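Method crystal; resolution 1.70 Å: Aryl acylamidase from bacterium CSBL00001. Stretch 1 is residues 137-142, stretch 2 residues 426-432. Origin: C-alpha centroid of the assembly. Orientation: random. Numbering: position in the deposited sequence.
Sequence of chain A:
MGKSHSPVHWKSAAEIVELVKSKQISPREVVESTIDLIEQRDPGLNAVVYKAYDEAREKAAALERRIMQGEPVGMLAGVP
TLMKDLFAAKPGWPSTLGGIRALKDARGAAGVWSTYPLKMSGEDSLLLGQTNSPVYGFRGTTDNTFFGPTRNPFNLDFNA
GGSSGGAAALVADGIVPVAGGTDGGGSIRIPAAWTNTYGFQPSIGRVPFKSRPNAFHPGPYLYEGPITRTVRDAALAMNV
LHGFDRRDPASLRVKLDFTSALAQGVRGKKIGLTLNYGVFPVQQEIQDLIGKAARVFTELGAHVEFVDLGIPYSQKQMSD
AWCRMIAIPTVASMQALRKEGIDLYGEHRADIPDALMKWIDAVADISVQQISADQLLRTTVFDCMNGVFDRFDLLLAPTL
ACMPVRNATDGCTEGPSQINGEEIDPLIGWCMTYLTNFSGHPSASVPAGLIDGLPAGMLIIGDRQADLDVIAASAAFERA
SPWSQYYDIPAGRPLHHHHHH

Stretch 1 (137-142) GFRGTT
Stretch 2, residues 426-432: PLIGWCM

A single backbone oxygen, Leu427 O, anchors the contact. It accepts the one hydrogen bond between the stretches: Gly140 N to Leu427 O is 2.9 Å, with an N-H...O angle of 148°. Arg139 CA also approaches Leu427 O, at 3.4 Å, as a CA-H...O contact. Arg139 and Leu427 are in register, their CA atoms 4.3 Å apart. The surface buried between the stretches is 306 Å², both sides summed.

Both segments are loop through the contact. Arg139 is extended (phi/psi 178/160) and follows Phe138 at -92/52. Gly140 then bends to -89/18, and Thr141 is extended again at -121/163. Leu427 (-80/-46) precedes a type I turn from Ile428 to Cys431, closed by Cys431 N to Ile428 O at 3.0 Å.

The CA-to-CB bonds of Phe138, Arg139, Thr141, Leu427 and Trp430 point sideways, though the ends of Phe138 and Trp430 come nearer. That of Cys431 points toward the other stretch.

Gly140 suits its place because it has no side chain. An ideal CB on Gly140 would point toward the other stretch and lie 2.6 Å from Cys431 SG and 2.9 Å from Trp430 CH2, both clashes. As built, Gly140 CA lies 4.0 Å from Cys431 SG, with Cys431 in rotamer m. Gly140 O meets the edge of the Trp430 ring, 3.2 Å from Trp430 CH2.

Trp430 has chi1 46° (p) and chi2 -84°. Trp430 NE1 donates a hydrogen bond to Pro426 O at 3.0 Å and 177°, tying the indole to its own loop. Thr141, rotamer p, adds a looser contact, Thr141 CG2 to Trp430 CZ2 at 4.3 Å.

Leu427 has the largest covered area, 97 Å². Its m,t rotamer serves two neighbours. Leu427 CD1 lies 3.8 Å from Phe138 CD1, at the edge of that ring (chi1 -147°, chi2 -72°). Leu427 CD2 lies over one face of the Arg139 guanidinium, 3.8 Å from Arg139 NH2. Arg139 is p,t,p with chi4 -151°.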

# COMPACT_ATOMS: atom_id res chain seq x y z
N GLY A 137 10.02 -3.46 -5.86
CA GLY A 137 9.35 -2.45 -5.03
C GLY A 137 10.19 -1.20 -4.79
O GLY A 137 9.82 -0.38 -3.96
N PHE A 138 11.29 -1.01 -5.53
CA PHE A 138 12.35 -0.11 -5.04
C PHE A 138 12.15 1.33 -5.56
O PHE A 138 13.06 1.94 -6.14
CB PHE A 138 13.75 -0.68 -5.39
CG PHE A 138 14.83 -0.35 -4.36
CD1 PHE A 138 15.34 0.93 -4.25
CD2 PHE A 138 15.36 -1.33 -3.55
CE1 PHE A 138 16.36 1.22 -3.29
CE2 PHE A 138 16.35 -1.04 -2.60
CZ PHE A 138 16.84 0.25 -2.49
N ARG A 139 10.95 1.86 -5.34
CA ARG A 139 10.64 3.28 -5.57
C ARG A 139 9.16 3.53 -5.28
O ARG A 139 8.35 2.61 -5.28
CB ARG A 139 10.93 3.74 -7.01
CG ARG A 139 10.29 2.82 -8.07
CD ARG A 139 10.74 3.17 -9.51
NE ARG A 139 12.16 2.90 -9.70
CZ ARG A 139 12.96 3.53 -10.54
NH1 ARG A 139 12.51 4.52 -11.31
NH2 ARG A 139 14.24 3.17 -10.61
N GLY A 140 8.83 4.80 -5.04
CA GLY A 140 7.47 5.22 -4.73
C GLY A 140 6.64 5.57 -5.97
O GLY A 140 5.61 6.24 -5.85
N THR A 141 7.09 5.11 -7.13
CA THR A 141 6.32 5.21 -8.37
C THR A 141 6.13 3.79 -8.90
O THR A 141 6.81 2.86 -8.46
CB THR A 141 7.07 6.00 -9.43
OG1 THR A 141 8.40 5.47 -9.52
CG2 THR A 141 7.11 7.51 -9.03
N THR A 142 5.19 3.61 -9.80
CA THR A 142 5.02 2.32 -10.45
C THR A 142 5.31 2.36 -11.95
O THR A 142 4.54 2.92 -12.71
CB THR A 142 3.61 1.77 -10.21
OG1 THR A 142 3.45 1.58 -8.79
CG2 THR A 142 3.43 0.39 -10.92
N PRO A 426 15.17 10.44 -5.25
CA PRO A 426 14.00 10.40 -6.13
C PRO A 426 13.25 9.07 -6.05
O PRO A 426 12.10 9.02 -6.50
CB PRO A 426 14.62 10.57 -7.53
CG PRO A 426 15.96 10.00 -7.41
CD PRO A 426 16.43 10.36 -6.02
N LEU A 427 13.88 8.04 -5.49
CA LEU A 427 13.18 6.75 -5.36
C LEU A 427 12.26 6.75 -4.15
O LEU A 427 11.12 6.32 -4.23
CB LEU A 427 14.18 5.60 -5.18
CG LEU A 427 15.32 5.49 -6.20
CD1 LEU A 427 16.12 4.22 -5.91
CD2 LEU A 427 14.76 5.47 -7.64
N ILE A 428 12.74 7.25 -3.02
CA ILE A 428 11.97 7.07 -1.79
C ILE A 428 12.04 8.28 -0.86
O ILE A 428 11.35 8.34 0.15
CB ILE A 428 12.49 5.82 -1.03
CG1 ILE A 428 11.45 5.26 -0.05
CG2 ILE A 428 13.75 6.15 -0.25
CD1 ILE A 428 10.21 4.64 -0.76
N GLY A 429 12.89 9.25 -1.16
CA GLY A 429 13.15 10.32 -0.19
C GLY A 429 11.95 11.17 0.20
O GLY A 429 11.89 11.70 1.33
N TRP A 430 11.04 11.38 -0.77
CA TRP A 430 9.84 12.18 -0.55
C TRP A 430 8.69 11.32 0.04
O TRP A 430 7.59 11.83 0.31
CB TRP A 430 9.40 12.80 -1.91
CG TRP A 430 9.44 11.75 -3.02
CD1 TRP A 430 10.52 11.37 -3.75
CD2 TRP A 430 8.35 10.91 -3.44
NE1 TRP A 430 10.18 10.34 -4.61
CE2 TRP A 430 8.84 10.06 -4.45
CE3 TRP A 430 7.00 10.82 -3.08
CZ2 TRP A 430 8.04 9.09 -5.09
CZ3 TRP A 430 6.20 9.88 -3.72
CH2 TRP A 430 6.71 9.04 -4.72
N CYS A 431 8.93 10.03 0.21
CA CYS A 431 7.90 9.14 0.77
C CYS A 431 8.05 9.12 2.29
O CYS A 431 8.62 8.16 2.84
CB CYS A 431 8.04 7.71 0.21
SG CYS A 431 8.05 7.67 -1.62
N MSE A 432 7.53 10.15 2.96
CA MSE A 432 7.74 10.36 4.39
C MSE A 432 7.16 9.24 5.24
O MSE A 432 7.54 9.08 6.39
CB MSE A 432 7.17 11.72 4.77
CG MSE A 432 7.81 12.76 3.91
SE MSE A 432 7.33 14.48 4.68
CE MSE A 432 5.49 14.64 4.11